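PDB 3SZ7: Hsc70 cochaperone (SGT) from Aspergillus fumigatus, which acts as a co-chaperone that binds tail-anchored proteins bound for the endoplasmic reticulum and directs them to the GET pathway, its TPR domain binding Hsc-family chaperones. Local coordinates for residues A[14-19]-A[33-37]; A[64-69]-A[84-89]; A[98-103]-A[120-125]. All blocks are in the same frame, centred on the assembly; numbering follows the deposited sequence.

In the fold
The chain is the TPR domain of a longer protein, an all-helical row of antiparallel hairpins, and the three contacts follow one another along both chain and row. Interaction 1 joins helix 9-23 to helix 27-40 within the first predicted repeat. Interaction 2 packs helix 61-74 against helix 79-91, where the second repeat meets the third, and interaction 3 sets helix 95-109 against helix 115-133. The centres of interactions 1 and 2 lie about 18 Å apart. Those of interactions 2 and 3 are about 12 Å apart, and the two touch through Gly-86, which packs on Ala-98, Ala-101 and Tyr-102. Together the helices form the domain that binds Hsc-family chaperones.

Interaction 1 (A[14-19]-A[33-37]); sequences LKSEGN and LYTQA
Tyr-34 lies close against the backbone of Gly-18 and forms the tight part of the hairpin of the first TPR repeat, where helix 9-23 and helix 27-40 run antiparallel with their local axes 8.0 Å apart. Glycine suits this position: having no side chain, Gly-18 leaves room for the tyrosine ring, and the CA atoms of Gly-18 and Leu-33 come within 5.1 Å. Beside it, the buried Leu-14 sets its CB 4.0 Å from Ala-37 CB, a small methyl that lets the helices close up, while its CD1 rests on the CB of Gln-36. Leu-33 answers from the second helix, with CD1 3.5 Å from the carbonyl oxygen of Glu-17.

The packing loosens on the side where the partly exposed Glu-17, Leu-33 and Gln-36 lie. There Leu-14 CD2 and Leu-33 CD2 are 4.3 Å apart. Glu-17 crosses Leu-33 at about a right angle, its OE1 3.9 Å from Leu-33 CD2, and the extended Gln-36 crosses Leu-14 in the same way.

On the other flank, Lys-15, Asn-19 and Tyr-34 touch helix 45-57 through Asn-50. With CG anti to its carbonyl carbon (chi1 -70°), Tyr-34 sends its ring across to the first helix, its edge meeting Lys-15 O. The ring and the Asn-19 amide are turned 73° apart. The hydroxyl donates in the amide plane, on a lone pair, with 2.6 Å between Tyr-34 OH and Asn-19 OD1.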
# COMPACT_ATOMS: atom_id res chain seq x y z
N LEU A 14 -11.64 3.29 20.18
CA LEU A 14 -10.52 2.39 19.97
C LEU A 14 -9.72 2.77 18.73
O LEU A 14 -8.49 2.70 18.73
CB LEU A 14 -11.01 0.94 19.88
CG LEU A 14 -11.60 0.38 21.17
CD1 LEU A 14 -12.37 -0.91 20.91
CD2 LEU A 14 -10.50 0.15 22.20
N LYS A 15 -10.41 3.19 17.67
CA LYS A 15 -9.74 3.63 16.45
C LYS A 15 -8.89 4.87 16.72
O LYS A 15 -7.74 4.95 16.28
CB LYS A 15 -10.76 3.95 15.35
CG LYS A 15 -10.13 4.49 14.07
CD LYS A 15 -10.98 5.57 13.44
CE LYS A 15 -11.08 6.78 14.35
NZ LYS A 15 -11.91 7.86 13.76
N SER A 16 -9.46 5.82 17.45
CA SER A 16 -8.73 7.04 17.81
C SER A 16 -7.52 6.73 18.68
O SER A 16 -6.47 7.34 18.53
CB SER A 16 -9.66 8.03 18.53
OG SER A 16 -10.65 8.51 17.64
N GLU A 17 -7.67 5.78 19.59
CA GLU A 17 -6.56 5.35 20.44
C GLU A 17 -5.51 4.64 19.60
O GLU A 17 -4.31 4.75 19.87
CB GLU A 17 -7.07 4.45 21.56
CG GLU A 17 -7.97 5.17 22.55
CD GLU A 17 -8.53 4.26 23.63
OE1 GLU A 17 -8.32 3.03 23.54
OE2 GLU A 17 -9.19 4.77 24.55
N GLY A 18 -5.97 3.93 18.57
CA GLY A 18 -5.07 3.32 17.61
C GLY A 18 -4.31 4.37 16.81
O GLY A 18 -3.11 4.23 16.56
N ASN A 19 -5.01 5.42 16.40
CA ASN A 19 -4.39 6.52 15.66
C ASN A 19 -3.32 7.22 16.49
O ASN A 19 -2.28 7.63 15.96
CB ASN A 19 -5.44 7.53 15.20
CG ASN A 19 -6.23 7.06 14.00
OD1 ASN A 19 -6.06 5.93 13.52
ND2 ASN A 19 -7.10 7.92 13.49
N LEU A 33 -5.15 -2.32 19.00
CA LEU A 33 -6.30 -1.42 19.18
C LEU A 33 -7.25 -1.42 17.98
O LEU A 33 -8.47 -1.39 18.14
CB LEU A 33 -5.81 -0.00 19.49
CG LEU A 33 -5.17 0.17 20.87
CD1 LEU A 33 -4.32 1.43 20.93
CD2 LEU A 33 -6.24 0.18 21.95
N TYR A 34 -6.68 -1.43 16.78
CA TYR A 34 -7.50 -1.49 15.57
C TYR A 34 -8.21 -2.83 15.50
O TYR A 34 -9.35 -2.92 15.03
CB TYR A 34 -6.62 -1.32 14.33
CG TYR A 34 -6.05 0.07 14.14
CD1 TYR A 34 -6.78 1.21 14.48
CD2 TYR A 34 -4.78 0.25 13.61
CE1 TYR A 34 -6.25 2.47 14.30
CE2 TYR A 34 -4.25 1.51 13.43
CZ TYR A 34 -4.98 2.61 13.77
OH TYR A 34 -4.44 3.86 13.58
N THR A 35 -7.52 -3.88 15.95
CA THR A 35 -8.10 -5.22 16.00
C THR A 35 -9.28 -5.27 16.96
O THR A 35 -10.29 -5.93 16.69
CB THR A 35 -7.04 -6.26 16.42
OG1 THR A 35 -6.00 -6.30 15.43
CG2 THR A 35 -7.66 -7.64 16.56
N GLN A 36 -9.16 -4.57 18.09
CA GLN A 36 -10.28 -4.46 19.03
C GLN A 36 -11.46 -3.73 18.40
O GLN A 36 -12.61 -4.11 18.60
CB GLN A 36 -9.85 -3.74 20.31
CG GLN A 36 -8.85 -4.51 21.15
CD GLN A 36 -8.48 -3.76 22.41
OE1 GLN A 36 -7.31 -3.64 22.75
NE2 GLN A 36 -9.49 -3.24 23.10
N ALA A 37 -11.18 -2.68 17.63
CA ALA A 37 -12.23 -1.95 16.94
C ALA A 37 -12.92 -2.86 15.93
O ALA A 37 -14.14 -2.82 15.76
CB ALA A 37 -11.66 -0.71 16.26

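Interaction 2 (A[64-69]-A[84-89]); sequences AAEDAE and RLGLAR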
# COMPACT_ATOMS: atom_id res chain seq x y z
N ALA A 64 -0.42 -6.29 5.80
CA ALA A 64 -0.92 -5.01 5.32
C ALA A 64 -1.76 -5.21 4.05
O ALA A 64 -2.85 -4.66 3.93
CB ALA A 64 0.25 -4.05 5.04
N ALA A 65 -1.24 -6.00 3.12
CA ALA A 65 -1.94 -6.25 1.87
C ALA A 65 -3.28 -6.95 2.09
O ALA A 65 -4.28 -6.61 1.46
CB ALA A 65 -1.07 -7.06 0.91
N GLU A 66 -3.31 -7.92 3.00
CA GLU A 66 -4.57 -8.62 3.27
C GLU A 66 -5.63 -7.69 3.87
O GLU A 66 -6.79 -7.73 3.47
CB GLU A 66 -4.33 -9.86 4.12
CG GLU A 66 -3.54 -10.94 3.39
CD GLU A 66 -3.49 -12.26 4.13
OE1 GLU A 66 -3.75 -12.28 5.35
OE2 GLU A 66 -3.18 -13.29 3.48
N ASP A 67 -5.23 -6.84 4.81
CA ASP A 67 -6.16 -5.86 5.37
C ASP A 67 -6.67 -4.91 4.29
O ASP A 67 -7.87 -4.67 4.16
CB ASP A 67 -5.51 -5.04 6.48
CG ASP A 67 -5.63 -5.70 7.83
OD1 ASP A 67 -6.27 -6.78 7.92
OD2 ASP A 67 -5.11 -5.13 8.81
N ALA A 68 -5.74 -4.34 3.52
CA ALA A 68 -6.11 -3.39 2.49
C ALA A 68 -6.99 -4.04 1.42
O ALA A 68 -7.98 -3.46 0.99
CB ALA A 68 -4.86 -2.74 1.86
N GLU A 69 -6.65 -5.27 1.03
CA GLU A 69 -7.46 -5.97 0.04
C GLU A 69 -8.88 -6.16 0.54
O GLU A 69 -9.84 -5.90 -0.18
CB GLU A 69 -6.87 -7.33 -0.29
CG GLU A 69 -5.66 -7.27 -1.19
CD GLU A 69 -5.12 -8.64 -1.50
OE1 GLU A 69 -5.22 -9.52 -0.63
OE2 GLU A 69 -4.61 -8.84 -2.63
N ARG A 84 -3.33 2.16 0.28
CA ARG A 84 -2.68 1.25 1.22
C ARG A 84 -2.25 -0.03 0.53
O ARG A 84 -1.15 -0.52 0.76
CB ARG A 84 -3.63 0.88 2.36
CG ARG A 84 -4.05 2.04 3.21
CD ARG A 84 -3.12 2.20 4.39
NE ARG A 84 -3.56 3.31 5.22
CZ ARG A 84 -2.96 4.49 5.27
NH1 ARG A 84 -1.86 4.70 4.55
NH2 ARG A 84 -3.44 5.45 6.05
N LEU A 85 -3.14 -0.57 -0.31
CA LEU A 85 -2.86 -1.80 -1.04
C LEU A 85 -1.70 -1.60 -2.02
O LEU A 85 -0.85 -2.47 -2.18
CB LEU A 85 -4.10 -2.26 -1.79
CG LEU A 85 -3.96 -3.55 -2.60
CD1 LEU A 85 -3.41 -4.66 -1.71
CD2 LEU A 85 -5.30 -3.95 -3.20
N GLY A 86 -1.69 -0.45 -2.68
CA GLY A 86 -0.63 -0.12 -3.61
C GLY A 86 0.73 -0.12 -2.93
O GLY A 86 1.69 -0.70 -3.44
N LEU A 87 0.82 0.52 -1.77
CA LEU A 87 2.09 0.58 -1.05
C LEU A 87 2.51 -0.80 -0.56
O LEU A 87 3.67 -1.17 -0.66
CB LEU A 87 2.01 1.57 0.12
CG LEU A 87 3.32 1.83 0.87
CD1 LEU A 87 4.41 2.28 -0.09
CD2 LEU A 87 3.11 2.87 1.96
N ALA A 88 1.57 -1.55 -0.01
CA ALA A 88 1.88 -2.88 0.48
C ALA A 88 2.41 -3.78 -0.64
O ALA A 88 3.40 -4.50 -0.46
CB ALA A 88 0.67 -3.52 1.17
N ARG A 89 1.77 -3.73 -1.80
CA ARG A 89 2.23 -4.54 -2.93
C ARG A 89 3.58 -4.05 -3.44
O ARG A 89 4.44 -4.85 -3.80
CB ARG A 89 1.20 -4.53 -4.06
CG ARG A 89 -0.08 -5.30 -3.72
CD ARG A 89 -1.06 -5.31 -4.88
NE ARG A 89 -2.21 -6.18 -4.62
CZ ARG A 89 -3.31 -6.19 -5.37
NH1 ARG A 89 -3.41 -5.38 -6.41
NH2 ARG A 89 -4.32 -7.01 -5.07
O HOH W 1 -1.73 -8.31 -2.72
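Leu-85 holds CG anti to its backbone nitrogen (chi1 -179°), which swings both methyls towards helix 61-74, whereas Glu-69 and Arg-89 place CG beside the backbone nitrogen and then run out extended to meet each other at the border of the contact. The carboxylate and guanidinium planes are nearly perpendicular, 88° apart. Arg-89 NH2 donates to Glu-69 OE2 over 3.1 Å, lying on the anti lone pair of that oxygen with an N-H...O angle of 166°, and the oxygen is almost exactly in the guanidinium plane.

A water bridges the same pair: it donates to Glu-69 OE2 and accepts from Arg-89 NE, so that one carboxylate oxygen is tied to two nitrogens of the same arginine, once directly and once through solvent. Arg-89 NH1 is held by the carbonyl oxygen of Gly-97, at the start of helix 95-109, and the three anchors together should fix the rotation of the group. Leu-85 CD2 covers one face of the guanidinium, 3.6 Å above its centre, and Leu-85 CD1 packs 3.5 Å from Glu-69 CG. The leucine thus serves as an apolar floor under the guanidinium and the aliphatic part of Glu-69.

Deeper in, the interface is made of alanines. Ala-88 CB packs on the backbone of Ala-65, 3.7 Å from Ala-65 N, and also touches the CB atoms of Ala-64 and Ala-65, while Ala-68 CB presses against the backbone of Leu-85, 3.5 Å from its nitrogen. Such small side chains let the antiparallel axes approach to 8.4 Å, with 5.1 Å between the CA atoms of Ala-68 and Leu-85. Stacking of the second helix of one repeat on the first of the next, with small residues at the close approach, is how TPR repeats build their superhelix.

Interaction 3 (A[98-103]-A[120-125]); sequences AKEAYE and GLETTK
Where the third TPR repeat meets the helix that follows it, the ring of Tyr-102 on helix 95-109 lies flat against the backbone of Gly-120 on helix 115-133. The two segments run antiparallel, with axes 9.1 Å apart. Gly-120 CA makes a CH-pi contact over the ring face, 3.9 Å from the centroid of Tyr-102 and 18° off the normal, and Leu-121 N lies above the same face, offset toward its rim. Glycine suits this place because its bare main chain lets the aromatic face rest on it.

Thr-124 divides its two branches between different tasks. Its methyl, with CG2 anti to the backbone nitrogen, reaches the other helix and packs 3.6 Å from Lys-99 N. Its hydroxyl turns back to donate to the carbonyl oxygen of Gly-120, Thr-124 OG1 to Gly-120 O being 2.8 Å. The backbone N-H of Thr-124 binds the same oxygen from the opposite face of its plane, so two donors grip it and the hydroxyl of this buried threonine finds an acceptor within its own helix. Phe-90 of helix 79-91 also touches Thr-124.

Leu-121 packs beside the tyrosine: its CB meets Tyr-102 CB at 4.0 Å, and CD1 rests against CG of both Lys-99 and Glu-103. Next to this cluster, Lys-99 bends at its last torsion (chi4 -75°) to bring NZ 2.7 Å from Glu-103 OE2, a salt bridge one helical turn long. Lys-125 comes alongside, its CE 4.2 Å from Lys-99 CE, and its NZ is 5.0 Å from Glu-103 OE2, so the carboxylate probably offsets the like charges of the two lysines. An additional helix packed antiparallel on the last repeat, as here, is the usual C-terminal cap of a TPR domain.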
# COMPACT_ATOMS: atom_id res chain seq x y z
N ALA A 98 0.79 -3.42 -7.64
CA ALA A 98 0.78 -2.07 -7.09
C ALA A 98 0.24 -1.08 -8.11
O ALA A 98 -0.54 -0.20 -7.77
CB ALA A 98 2.19 -1.67 -6.63
N LYS A 99 0.65 -1.23 -9.36
CA LYS A 99 0.17 -0.35 -10.41
C LYS A 99 -1.35 -0.43 -10.52
O LYS A 99 -2.03 0.60 -10.57
CB LYS A 99 0.82 -0.71 -11.75
CG LYS A 99 0.27 0.06 -12.94
CD LYS A 99 0.98 -0.37 -14.22
CE LYS A 99 0.48 0.39 -15.44
NZ LYS A 99 -0.87 -0.08 -15.89
N GLU A 100 -1.88 -1.65 -10.54
CA GLU A 100 -3.33 -1.85 -10.61
C GLU A 100 -4.06 -1.22 -9.42
O GLU A 100 -5.09 -0.59 -9.60
CB GLU A 100 -3.66 -3.35 -10.71
CG GLU A 100 -3.13 -3.99 -11.98
CD GLU A 100 -3.41 -5.48 -12.04
OE1 GLU A 100 -3.86 -6.06 -11.03
OE2 GLU A 100 -3.17 -6.07 -13.12
N ALA A 101 -3.51 -1.39 -8.22
CA ALA A 101 -4.15 -0.84 -7.03
C ALA A 101 -4.16 0.69 -7.07
O ALA A 101 -5.16 1.32 -6.73
CB ALA A 101 -3.48 -1.33 -5.76
N TYR A 102 -3.04 1.29 -7.46
CA TYR A 102 -3.00 2.75 -7.53
C TYR A 102 -3.95 3.28 -8.60
O TYR A 102 -4.58 4.32 -8.40
CB TYR A 102 -1.58 3.26 -7.79
CG TYR A 102 -0.70 3.26 -6.56
CD1 TYR A 102 -1.08 3.96 -5.42
CD2 TYR A 102 0.51 2.58 -6.54
CE1 TYR A 102 -0.28 3.99 -4.30
CE2 TYR A 102 1.31 2.59 -5.42
CZ TYR A 102 0.91 3.30 -4.31
OH TYR A 102 1.71 3.33 -3.19
N GLU A 103 -4.04 2.59 -9.73
CA GLU A 103 -4.95 3.01 -10.78
C GLU A 103 -6.40 2.98 -10.29
O GLU A 103 -7.16 3.91 -10.52
CB GLU A 103 -4.79 2.16 -12.03
CG GLU A 103 -3.50 2.43 -12.78
CD GLU A 103 -3.24 1.42 -13.88
OE1 GLU A 103 -3.77 0.29 -13.80
OE2 GLU A 103 -2.50 1.76 -14.83
N GLY A 120 2.77 7.45 -6.20
CA GLY A 120 2.85 6.00 -6.12
C GLY A 120 2.76 5.35 -7.49
O GLY A 120 3.54 4.46 -7.82
N LEU A 121 1.81 5.80 -8.30
CA LEU A 121 1.63 5.24 -9.64
C LEU A 121 2.83 5.58 -10.52
O LEU A 121 3.33 4.74 -11.27
CB LEU A 121 0.33 5.75 -10.27
CG LEU A 121 0.01 5.21 -11.67
CD1 LEU A 121 -0.03 3.69 -11.66
CD2 LEU A 121 -1.30 5.78 -12.20
N GLU A 122 3.29 6.82 -10.43
CA GLU A 122 4.43 7.25 -11.23
C GLU A 122 5.66 6.41 -10.90
O GLU A 122 6.36 5.92 -11.80
CB GLU A 122 4.75 8.73 -10.96
CG GLU A 122 6.04 9.18 -11.62
CD GLU A 122 6.49 10.56 -11.18
OE1 GLU A 122 5.63 11.39 -10.81
OE2 GLU A 122 7.71 10.82 -11.20
N THR A 123 5.94 6.25 -9.61
CA THR A 123 7.11 5.50 -9.16
C THR A 123 7.01 4.02 -9.54
O THR A 123 8.01 3.43 -9.96
CB THR A 123 7.31 5.65 -7.64
OG1 THR A 123 7.67 7.01 -7.36
CG2 THR A 123 8.42 4.73 -7.15
N THR A 124 5.82 3.44 -9.41
CA THR A 124 5.60 2.06 -9.81
C THR A 124 5.81 1.86 -11.32
O THR A 124 6.47 0.92 -11.75
CB THR A 124 4.18 1.59 -9.44
OG1 THR A 124 3.99 1.75 -8.03
CG2 THR A 124 3.98 0.13 -9.81
N LYS A 125 5.26 2.76 -12.12
CA LYS A 125 5.44 2.66 -13.57
C LYS A 125 6.92 2.79 -13.94
O LYS A 125 7.39 2.14 -14.87
CB LYS A 125 4.65 3.75 -14.29
CG LYS A 125 3.15 3.55 -14.32
CD LYS A 125 2.50 4.71 -15.06
CE LYS A 125 0.99 4.54 -15.16
NZ LYS A 125 0.39 5.64 -15.95